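Local coordinates for DUF3863 domain-containing protein (Parabacteroides distasonis, PDB 3LM3) that is of unknown function but is probably a glycoside hydrolase or carbohydrate deacetylase, at residues Met28-Pro33 / Arg45-Trp50; His170-Ser175 / Cys212-Gly217; Glu197-Pro202 / Lys407-Ile412; Gly217-Phe222 / Arg242-Ile247. One frame throughout, in Å; residues are numbered along the deposited sequence. Where two conformers were deposited one is given.

Interaction 1 (Met28-Pro33 / Arg45-Trp50)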
# COMPACT_ATOMS: atom_id res chain seq x y z
N MSE A 28 -2.59 -11.87 -4.96
CA MSE A 28 -3.31 -12.46 -3.84
C MSE A 28 -4.08 -13.70 -4.28
O MSE A 28 -4.76 -13.69 -5.33
CB MSE A 28 -4.30 -11.47 -3.25
CG MSE A 28 -5.10 -11.98 -2.09
SE MSE A 28 -6.36 -10.62 -1.51
CE MSE A 28 -6.80 -11.40 0.21
N ILE A 29 -3.96 -14.76 -3.49
CA ILE A 29 -4.67 -16.02 -3.68
C ILE A 29 -5.60 -16.22 -2.47
O ILE A 29 -5.19 -16.11 -1.33
CB ILE A 29 -3.72 -17.21 -3.76
CG1 ILE A 29 -2.61 -17.00 -4.81
CG2 ILE A 29 -4.51 -18.51 -4.03
CD1 ILE A 29 -3.07 -16.79 -6.19
N ARG A 30 -6.87 -16.54 -2.71
CA ARG A 30 -7.89 -16.62 -1.65
C ARG A 30 -8.97 -17.61 -2.03
O ARG A 30 -8.98 -18.09 -3.16
CB ARG A 30 -8.48 -15.22 -1.38
CG ARG A 30 -9.27 -14.64 -2.53
CD ARG A 30 -9.33 -13.13 -2.49
NE ARG A 30 -10.37 -12.63 -3.36
CZ ARG A 30 -10.59 -11.35 -3.59
NH1 ARG A 30 -9.79 -10.42 -3.08
NH2 ARG A 30 -11.64 -11.01 -4.35
N THR A 31 -9.89 -17.93 -1.11
CA THR A 31 -11.06 -18.75 -1.38
C THR A 31 -12.34 -17.92 -1.35
O THR A 31 -13.35 -18.33 -1.91
CB THR A 31 -11.22 -19.97 -0.44
OG1 THR A 31 -11.90 -19.61 0.78
CG2 THR A 31 -9.89 -20.71 -0.18
N THR A 32 -12.31 -16.79 -0.67
CA THR A 32 -13.41 -15.81 -0.61
C THR A 32 -12.75 -14.43 -0.47
O THR A 32 -11.55 -14.36 -0.14
CB THR A 32 -14.37 -16.06 0.58
OG1 THR A 32 -13.69 -15.78 1.81
CG2 THR A 32 -14.91 -17.47 0.62
N PRO A 33 -13.48 -13.32 -0.72
CA PRO A 33 -12.77 -12.07 -0.86
C PRO A 33 -12.13 -11.48 0.37
O PRO A 33 -11.04 -10.91 0.27
CB PRO A 33 -13.83 -11.10 -1.41
CG PRO A 33 -14.77 -11.97 -2.13
CD PRO A 33 -14.83 -13.24 -1.32
N ARG A 45 -18.91 -14.25 -1.14
CA ARG A 45 -18.65 -14.86 -2.44
C ARG A 45 -17.68 -16.05 -2.38
O ARG A 45 -16.55 -15.92 -1.91
CB ARG A 45 -18.10 -13.83 -3.42
CG ARG A 45 -17.81 -14.41 -4.81
CD ARG A 45 -16.83 -13.53 -5.51
NE ARG A 45 -17.39 -12.23 -5.84
CZ ARG A 45 -16.68 -11.12 -6.04
NH1 ARG A 45 -15.36 -11.09 -5.88
NH2 ARG A 45 -17.32 -10.01 -6.38
N ASP A 46 -18.11 -17.19 -2.89
CA ASP A 46 -17.30 -18.39 -3.01
C ASP A 46 -16.47 -18.29 -4.29
O ASP A 46 -17.03 -18.31 -5.40
CB ASP A 46 -18.20 -19.61 -3.04
CG ASP A 46 -17.46 -20.92 -3.26
OD1 ASP A 46 -16.24 -20.94 -3.49
OD2 ASP A 46 -18.10 -22.00 -3.22
N GLU A 47 -15.15 -18.14 -4.15
CA GLU A 47 -14.26 -17.97 -5.30
C GLU A 47 -13.41 -19.19 -5.62
O GLU A 47 -12.42 -19.07 -6.36
CB GLU A 47 -13.35 -16.75 -5.08
CG GLU A 47 -14.07 -15.42 -5.08
CD GLU A 47 -13.13 -14.27 -4.90
OE1 GLU A 47 -12.04 -14.48 -4.32
OE2 GLU A 47 -13.42 -13.13 -5.30
N VAL A 48 -13.75 -20.37 -5.10
CA VAL A 48 -12.99 -21.56 -5.42
C VAL A 48 -12.81 -21.73 -6.93
O VAL A 48 -11.70 -21.96 -7.40
CB VAL A 48 -13.61 -22.80 -4.75
CG1 VAL A 48 -13.01 -24.07 -5.33
CG2 VAL A 48 -13.41 -22.68 -3.22
N ASP A 49 -13.88 -21.56 -7.70
CA ASP A 49 -13.82 -21.76 -9.13
C ASP A 49 -13.16 -20.61 -9.87
O ASP A 49 -12.86 -20.71 -11.05
CB ASP A 49 -15.23 -22.00 -9.68
CG ASP A 49 -15.88 -23.26 -9.13
OD1 ASP A 49 -15.20 -24.18 -8.61
OD2 ASP A 49 -17.13 -23.35 -9.22
N TRP A 50 -12.88 -19.50 -9.16
CA TRP A 50 -12.25 -18.32 -9.73
C TRP A 50 -10.72 -18.38 -9.66
O TRP A 50 -10.03 -17.48 -10.15
CB TRP A 50 -12.72 -17.05 -9.00
CG TRP A 50 -14.21 -16.79 -9.03
CD1 TRP A 50 -15.20 -17.71 -9.01
CD2 TRP A 50 -14.84 -15.51 -9.04
NE1 TRP A 50 -16.43 -17.08 -9.03
CE2 TRP A 50 -16.23 -15.73 -9.04
CE3 TRP A 50 -14.36 -14.21 -9.07
CZ2 TRP A 50 -17.14 -14.67 -9.07
CZ3 TRP A 50 -15.28 -13.17 -9.10
CH2 TRP A 50 -16.63 -13.41 -9.10
O HOH W 1 -14.99 -20.52 -0.88
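E47 OE2 takes one N-H from each side of the contact: R30 NH2 at 2.9 Å and, from within its own segment, R45 NH1 at 2.9 Å. R30 NH2 meets the syn lone pair of OE2, whereas R45 NH1 comes nearly along the C-O axis; Q289 NE2 is a further donor to this oxygen. The other oxygen, E47 OE1, receives R30 NE at 2.7 Å, with the N-H pointing almost straight at it (170°). R30 therefore holds the carboxylate side-on with NE and NH2, guanidinium and carboxylate being within 13° of coplanar, which fixes the rotation of both groups. R30 NH2 and R45 NH1 lie 4.0 Å apart, a like-charge approach that the carboxylate between them probably offsets. The network stands where strand 21-29 of the larger parallel sheet gives way to the long loop before helix 53-64, and it ties the start of that loop to its far end. A backbone bond from E47 N to T31 O joins the two runs, and a water links T31 O to D46 OD1, weakly at the aspartate. D46 OD1 also accepts from V48 N in an Asx turn. P33 crosses the R45 side chain at about a right angle, its CG 3.9 Å from R45 NH1, while its CA sits over one face of the R30 guanidinium. W50 CH2 lies 3.5 Å above the R45 guanidinium plane, toward its rim.

Interaction 2 (His170-Ser175 / Cys212-Gly217)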
# COMPACT_ATOMS: atom_id res chain seq x y z
N HIS A 170 3.33 -5.07 4.78
CA HIS A 170 2.32 -4.18 4.22
C HIS A 170 1.27 -4.04 5.31
O HIS A 170 0.52 -4.97 5.58
CB HIS A 170 1.73 -4.72 2.92
CG HIS A 170 0.39 -4.18 2.59
ND1 HIS A 170 0.10 -2.83 2.55
CD2 HIS A 170 -0.77 -4.82 2.33
CE1 HIS A 170 -1.19 -2.68 2.29
NE2 HIS A 170 -1.75 -3.87 2.16
N ALA A 171 1.27 -2.87 5.97
CA ALA A 171 0.34 -2.53 7.04
C ALA A 171 -0.07 -1.05 6.95
O ALA A 171 -0.35 -0.39 7.97
CB ALA A 171 0.95 -2.90 8.41
N VAL A 172 -0.05 -0.51 5.74
CA VAL A 172 -0.49 0.88 5.42
C VAL A 172 -1.45 0.65 4.25
O VAL A 172 -1.03 0.12 3.28
CB VAL A 172 0.71 1.83 4.95
CG1 VAL A 172 0.20 3.16 4.27
CG2 VAL A 172 1.72 2.10 6.03
N ILE A 173 -2.75 0.98 4.36
CA ILE A 173 -3.62 1.10 3.15
C ILE A 173 -3.80 2.59 3.04
O ILE A 173 -4.75 3.20 3.55
CB ILE A 173 -4.98 0.31 3.12
CG1 ILE A 173 -4.73 -1.21 3.27
CG2 ILE A 173 -5.62 0.45 1.76
CD1 ILE A 173 -5.96 -2.14 2.95
N TRP A 174 -2.81 3.22 2.41
CA TRP A 174 -2.63 4.66 2.54
C TRP A 174 -3.87 5.42 2.13
O TRP A 174 -4.40 5.23 1.02
CB TRP A 174 -1.42 5.18 1.74
CG TRP A 174 -1.19 6.61 2.09
CD1 TRP A 174 -0.64 7.08 3.25
CD2 TRP A 174 -1.62 7.76 1.35
NE1 TRP A 174 -0.68 8.45 3.27
CE2 TRP A 174 -1.29 8.89 2.12
CE3 TRP A 174 -2.26 7.94 0.12
CZ2 TRP A 174 -1.58 10.18 1.69
CZ3 TRP A 174 -2.54 9.24 -0.29
CH2 TRP A 174 -2.20 10.33 0.48
N SER A 175 -4.33 6.31 3.01
CA SER A 175 -5.47 7.20 2.82
C SER A 175 -6.82 6.54 2.82
O SER A 175 -7.81 7.22 2.63
CB SER A 175 -5.36 8.09 1.58
OG SER A 175 -5.67 7.45 0.35
N CYS A 212 10.12 -2.75 12.25
CA CYS A 212 9.40 -3.32 11.15
C CYS A 212 9.06 -2.17 10.22
O CYS A 212 8.53 -1.14 10.65
CB CYS A 212 8.12 -3.99 11.64
SG CYS A 212 7.27 -4.98 10.34
N VAL A 213 9.39 -2.33 8.97
CA VAL A 213 9.12 -1.31 7.96
C VAL A 213 7.67 -1.47 7.53
O VAL A 213 7.23 -2.55 7.11
CB VAL A 213 10.03 -1.51 6.73
CG1 VAL A 213 9.76 -0.41 5.68
CG2 VAL A 213 11.49 -1.53 7.13
N ASN A 214 6.90 -0.40 7.61
CA ASN A 214 5.49 -0.42 7.26
C ASN A 214 5.31 0.13 5.84
O ASN A 214 5.62 1.29 5.57
CB ASN A 214 4.65 0.38 8.27
CG ASN A 214 3.19 0.07 8.16
OD1 ASN A 214 2.79 -0.69 7.28
ND2 ASN A 214 2.35 0.62 9.06
N LEU A 215 4.81 -0.72 4.96
CA LEU A 215 4.63 -0.46 3.54
C LEU A 215 3.18 -0.34 3.11
O LEU A 215 2.33 -1.19 3.39
CB LEU A 215 5.23 -1.59 2.69
CG LEU A 215 6.73 -1.81 2.84
CD1 LEU A 215 7.20 -2.92 1.88
CD2 LEU A 215 7.51 -0.50 2.57
N ASP A 216 2.90 0.73 2.37
CA ASP A 216 1.69 0.86 1.55
C ASP A 216 1.52 -0.31 0.58
O ASP A 216 2.49 -0.98 0.21
CB ASP A 216 1.77 2.17 0.78
CG ASP A 216 0.43 2.65 0.23
OD1 ASP A 216 -0.67 2.18 0.65
OD2 ASP A 216 0.48 3.52 -0.69
N GLY A 217 0.28 -0.51 0.13
CA GLY A 217 -0.10 -1.59 -0.76
C GLY A 217 -0.37 -1.21 -2.21
O GLY A 217 -0.09 -2.00 -3.12
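The axes of strand segments 170-172 and 213-216 approach to 4.4 Å, but their directions diverge by 74°, and the peptide N-H groups of A171 and V172 make only weak bonds to L215 O. Side chains supply the firmer links. H170 ND1 donates to L215 O at 2.9 Å, with the oxygen close to the imidazole plane; CG anti to the backbone N (chi1 158°) starts the ring on its way there. Its CE1 rests 3.4 Å from G217 CA, where a side chain in place of the glycine hydrogen would strike the ring. An alanine in place of H170 would probably leave L215 O with weak peptide donors alone and open a gap beside G217. These are neighbouring strands, 168-172 and 213-216, of a three-stranded parallel sheet, and the contact lies at their C-terminal ends, where they cross steeply. N214 reaches over to A171: ND2 gives its N-H to A171 O at 3.1 Å from above the carbonyl plane, and OD1 takes a weak bond from A171 N. V172 CG2 presses on the same amide, 3.3 Å from N214 CG. Further along, D216 OD1 accepts from W174 N at 3.0 Å, met from above the carboxylate plane, and weakly from G217 N. W174 CB packs on this carboxylate, while its indole NE1 bonds to S187 O.

Interaction 3 (Glu197-Pro202 / Lys407-Ile412)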
# COMPACT_ATOMS: atom_id res chain seq x y z
N GLU A 197 2.50 3.02 19.77
CA GLU A 197 1.22 3.68 19.97
C GLU A 197 0.19 3.41 18.88
O GLU A 197 -0.99 3.37 19.17
CB GLU A 197 1.39 5.19 20.09
CG GLU A 197 2.18 5.61 21.32
CD GLU A 197 2.39 7.10 21.43
OE1 GLU A 197 1.75 7.88 20.66
OE2 GLU A 197 3.24 7.50 22.25
N HIS A 198 0.62 3.32 17.62
CA HIS A 198 -0.29 3.33 16.50
C HIS A 198 0.46 3.01 15.21
O HIS A 198 1.48 3.64 14.91
CB HIS A 198 -0.95 4.70 16.38
CG HIS A 198 -2.21 4.70 15.57
ND1 HIS A 198 -2.25 4.44 14.20
CD2 HIS A 198 -3.49 4.94 15.94
CE1 HIS A 198 -3.51 4.52 13.80
NE2 HIS A 198 -4.27 4.85 14.83
N PHE A 199 -0.08 2.03 14.48
CA PHE A 199 0.54 1.56 13.24
C PHE A 199 0.70 2.65 12.16
O PHE A 199 1.55 2.51 11.28
CB PHE A 199 -0.18 0.31 12.68
CG PHE A 199 -1.48 0.59 11.95
CD1 PHE A 199 -2.58 1.09 12.60
CD2 PHE A 199 -1.61 0.23 10.61
CE1 PHE A 199 -3.77 1.31 11.92
CE2 PHE A 199 -2.81 0.42 9.93
CZ PHE A 199 -3.88 1.00 10.57
N CYS A 200 -0.11 3.72 12.22
CA CYS A 200 -0.02 4.82 11.26
C CYS A 200 0.97 5.92 11.68
O CYS A 200 1.26 6.85 10.89
CB CYS A 200 -1.38 5.48 11.11
SG CYS A 200 -2.57 4.50 10.16
N LYS A 201 1.45 5.87 12.92
CA LYS A 201 2.31 6.90 13.50
C LYS A 201 3.77 6.47 13.41
O LYS A 201 4.13 5.39 13.90
CB LYS A 201 1.95 7.11 14.99
CG LYS A 201 2.87 8.06 15.69
CD LYS A 201 2.43 8.39 17.14
CE LYS A 201 3.63 8.85 17.96
NZ LYS A 201 3.15 9.67 19.13
N PRO A 202 4.65 7.29 12.83
CA PRO A 202 6.07 6.99 12.98
C PRO A 202 6.54 6.95 14.45
O PRO A 202 6.17 7.82 15.24
CB PRO A 202 6.76 8.12 12.22
CG PRO A 202 5.71 8.59 11.20
CD PRO A 202 4.42 8.46 11.98
N LYS A 407 -13.73 -0.57 12.92
CA LYS A 407 -13.45 -0.32 11.50
C LYS A 407 -12.62 0.94 11.26
O LYS A 407 -12.00 1.04 10.21
CB LYS A 407 -14.74 -0.26 10.69
CG LYS A 407 -15.51 -1.58 10.70
CD LYS A 407 -16.61 -1.57 9.66
CE LYS A 407 -17.44 -2.84 9.72
NZ LYS A 407 -18.02 -3.14 8.38
N ASP A 408 -12.55 1.83 12.23
CA ASP A 408 -11.89 3.13 12.06
C ASP A 408 -10.62 3.22 12.87
O ASP A 408 -10.62 3.43 14.07
CB ASP A 408 -12.84 4.28 12.41
CG ASP A 408 -12.25 5.67 12.11
OD1 ASP A 408 -11.11 5.76 11.60
OD2 ASP A 408 -12.95 6.68 12.39
N TRP A 409 -9.51 3.01 12.16
CA TRP A 409 -8.16 3.09 12.74
C TRP A 409 -7.40 4.34 12.29
O TRP A 409 -6.19 4.42 12.47
CB TRP A 409 -7.37 1.83 12.37
CG TRP A 409 -7.88 0.60 13.05
CD1 TRP A 409 -9.12 0.05 12.91
CD2 TRP A 409 -7.17 -0.25 13.98
NE1 TRP A 409 -9.23 -1.06 13.70
CE2 TRP A 409 -8.06 -1.26 14.37
CE3 TRP A 409 -5.89 -0.22 14.54
CZ2 TRP A 409 -7.70 -2.23 15.30
CZ3 TRP A 409 -5.53 -1.21 15.41
CH2 TRP A 409 -6.44 -2.19 15.82
N SER A 410 -8.09 5.31 11.72
CA SER A 410 -7.41 6.49 11.21
C SER A 410 -6.76 7.32 12.29
O SER A 410 -7.28 7.43 13.40
CB SER A 410 -8.35 7.36 10.39
OG SER A 410 -8.82 6.67 9.23
N LEU A 411 -5.63 7.91 11.95
CA LEU A 411 -4.94 8.85 12.83
C LEU A 411 -5.24 10.26 12.32
O LEU A 411 -4.76 10.68 11.26
CB LEU A 411 -3.43 8.54 12.85
CG LEU A 411 -2.64 9.16 14.00
CD1 LEU A 411 -1.29 8.44 14.19
CD2 LEU A 411 -2.45 10.69 13.80
N ILE A 412 -6.09 10.98 13.05
CA ILE A 412 -6.60 12.28 12.63
C ILE A 412 -6.54 13.22 13.82
O ILE A 412 -6.92 12.82 14.95
CB ILE A 412 -8.06 12.12 12.13
CG1 ILE A 412 -8.09 11.35 10.82
CG2 ILE A 412 -8.76 13.47 11.91
CD1 ILE A 412 -9.48 10.97 10.30
O HOH W 2 -7.06 5.09 15.74
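From CB outward, the H198 side chain leans into the loop W409-L411, CG lying anti to the backbone N (chi1 -161°). H198 opens a type I beta turn that ends at K201, and that turn packs against an irregular run between strand 383-389 and helix 434-443, joining the DUF3863 part of the chain to the DUF3864 part. At CG the ring meets L411 CD1, which in the conformer given stands over one face of the imidazole, 4.2 Å from its centroid, in a CH-pi contact. ND1 turns back into the turn and accepts from C200 N at 3.0 Å, the donor lying in the ring plane. CE1 comes edge-on to W409 O, 3.0 Å away, and NE2 at the tip has a water at 2.9 Å that also bonds weakly to S410 O. An alanine in place of H198 would probably leave C200 N without its acceptor in the turn. L411 touches more than the imidazole: its CB meets C200 CB and, in the same conformer, its CD1 reaches K201 CB at 3.6 Å. Beyond, K201 NZ pairs with E197 OE1 and also bonds to L392 O. The F199 and W409 side chains cross at about a right angle; F199 CE1 lies 3.7 Å from W409 CB, and the W409 indole NE1 bonds to A406 O.

Interaction 4 (Gly217-Phe222 / Arg242-Ile247)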
# COMPACT_ATOMS: atom_id res chain seq x y z
N GLY A 217 0.28 -0.51 0.13
CA GLY A 217 -0.10 -1.59 -0.76
C GLY A 217 -0.37 -1.21 -2.21
O GLY A 217 -0.09 -2.00 -3.12
N TRP A 218 -1.00 -0.04 -2.43
CA TRP A 218 -1.35 0.47 -3.75
C TRP A 218 -1.00 1.94 -3.88
O TRP A 218 -1.59 2.79 -3.20
CB TRP A 218 -2.85 0.34 -4.05
CG TRP A 218 -3.50 -1.00 -4.03
CD1 TRP A 218 -3.83 -1.75 -5.12
CD2 TRP A 218 -3.96 -1.72 -2.89
NE1 TRP A 218 -4.46 -2.89 -4.73
CE2 TRP A 218 -4.57 -2.89 -3.36
CE3 TRP A 218 -3.92 -1.47 -1.52
CZ2 TRP A 218 -5.12 -3.84 -2.50
CZ3 TRP A 218 -4.48 -2.42 -0.66
CH2 TRP A 218 -5.06 -3.59 -1.17
N THR A 219 -0.11 2.29 -4.77
CA THR A 219 0.24 3.69 -4.97
C THR A 219 -0.98 4.47 -5.48
O THR A 219 -1.55 4.12 -6.51
CB THR A 219 1.40 3.82 -5.94
OG1 THR A 219 2.53 3.09 -5.42
CG2 THR A 219 1.78 5.30 -6.17
N MSE A 220 -1.31 5.54 -4.76
CA MSE A 220 -2.43 6.40 -5.10
C MSE A 220 -2.05 7.58 -5.98
O MSE A 220 -0.95 8.14 -5.87
CB MSE A 220 -3.06 6.97 -3.84
CG MSE A 220 -3.74 5.96 -2.97
SE MSE A 220 -5.25 5.14 -3.83
CE MSE A 220 -4.42 3.59 -4.49
N ASP A 221 -3.01 8.00 -6.80
CA ASP A 221 -2.96 9.35 -7.37
C ASP A 221 -3.40 10.25 -6.22
O ASP A 221 -4.54 10.19 -5.78
CB ASP A 221 -3.89 9.43 -8.56
CG ASP A 221 -3.87 10.81 -9.24
OD1 ASP A 221 -3.72 11.81 -8.50
OD2 ASP A 221 -3.97 10.88 -10.50
N PHE A 222 -2.48 11.09 -5.75
CA PHE A 222 -2.76 11.90 -4.56
C PHE A 222 -3.98 12.81 -4.72
O PHE A 222 -4.72 13.05 -3.77
CB PHE A 222 -1.55 12.76 -4.18
CG PHE A 222 -0.38 12.00 -3.63
CD1 PHE A 222 -0.51 11.25 -2.48
CD2 PHE A 222 0.89 12.17 -4.15
CE1 PHE A 222 0.57 10.60 -1.93
CE2 PHE A 222 1.99 11.52 -3.60
CZ PHE A 222 1.83 10.78 -2.47
N ARG A 242 -8.20 5.46 -6.71
CA ARG A 242 -7.54 5.52 -8.01
C ARG A 242 -6.04 5.87 -7.93
O ARG A 242 -5.63 6.88 -7.32
CB ARG A 242 -8.26 6.52 -8.89
CG ARG A 242 -7.68 6.59 -10.28
CD ARG A 242 -8.69 7.20 -11.26
NE ARG A 242 -9.75 6.24 -11.55
CZ ARG A 242 -11.04 6.36 -11.22
NH1 ARG A 242 -11.54 7.44 -10.64
NH2 ARG A 242 -11.88 5.37 -11.50
N GLY A 243 -5.25 5.06 -8.64
CA GLY A 243 -3.84 5.28 -8.79
C GLY A 243 -3.27 4.26 -9.74
O GLY A 243 -3.59 4.29 -10.94
N VAL A 244 -2.46 3.33 -9.23
CA VAL A 244 -1.93 2.25 -10.05
C VAL A 244 -2.74 0.96 -10.01
O VAL A 244 -2.50 0.07 -10.82
CB VAL A 244 -0.46 1.93 -9.72
CG1 VAL A 244 0.45 3.17 -9.90
CG2 VAL A 244 -0.34 1.34 -8.31
N GLY A 245 -3.71 0.88 -9.12
CA GLY A 245 -4.49 -0.34 -9.01
C GLY A 245 -5.30 -0.55 -10.29
O GLY A 245 -5.88 0.40 -10.84
N PRO A 246 -5.39 -1.79 -10.79
CA PRO A 246 -6.06 -2.03 -12.04
C PRO A 246 -7.59 -1.84 -12.06
O PRO A 246 -8.14 -1.51 -13.10
CB PRO A 246 -5.70 -3.51 -12.34
CG PRO A 246 -5.41 -4.08 -11.01
CD PRO A 246 -4.70 -3.00 -10.28
N ILE A 247 -8.26 -2.04 -10.93
CA ILE A 247 -9.73 -1.97 -10.89
C ILE A 247 -10.24 -0.61 -11.36
O ILE A 247 -11.15 -0.51 -12.20
CB ILE A 247 -10.26 -2.29 -9.48
CG1 ILE A 247 -10.09 -3.80 -9.19
CG2 ILE A 247 -11.74 -1.86 -9.31
CD1 ILE A 247 -10.87 -4.74 -10.13
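The W218 indole meets G245 obliquely, its CD1 standing 4.2 Å from G245 CA, while NE1 makes a weak bond to I285 O and I173 and R241 pack against the W218 side chain. The other flat groups turn to partners beyond the contact. R242 carries its guanidinium away to a salt bridge with D352, and the D221 carboxylate bonds to S353 through OD2 and, weakly, to I223 N through OD1, as the N-cap of helix 222-225. Between these outlying groups the two loops are pinned by their backbones. V244 N donates to T219 O at 3.0 Å, almost in line with the carbonyl, and D221 N donates to R242 O at 2.9 Å on a lone pair in the carbonyl plane. The two bonds flank a single bridge, M220 to G243, with CA atoms 4.1 Å apart; at G243 any CB would run into T219 O and D221 N. Side chains fill in around it. V244 CG1 lies anti to the carbonyl carbon (chi1 -58°), which leaves CG2 between the backbone N and the carbonyl carbon, where it touches T219 CB at 3.8 Å; T219 OG1 is taken up by A283 N. The selenium of M220 folds back to 3.9 Å from R242 O, and D221 CB lies 3.3 Å from the same oxygen. Since both hydrogen bonds across the contact are peptide to peptide, its grip depends on close backbone approach, whereas the charged ends serve other partners.

Interactions 2 and 4 are consecutive and share G217: strand 213-216 of interaction 2 runs on through G217 into the loop of interaction 4, and across the two W174 meets F222 and I173 meets W218. Interaction 3 touches interaction 2 through F199, whose carbonyl takes a weak bond from N214, so these three form a continuous buried region. Interaction 1 stands apart, about 22 Å from interaction 4 between centres and toward the periphery, and there a charge network does the holding. Nearer the centre the means change: side chains bond to backbone in interaction 2 and peptides bond to each other in interaction 4. Interaction 3, bridging distant parts of the sequence, relies on aromatic and aliphatic packing with a water alongside.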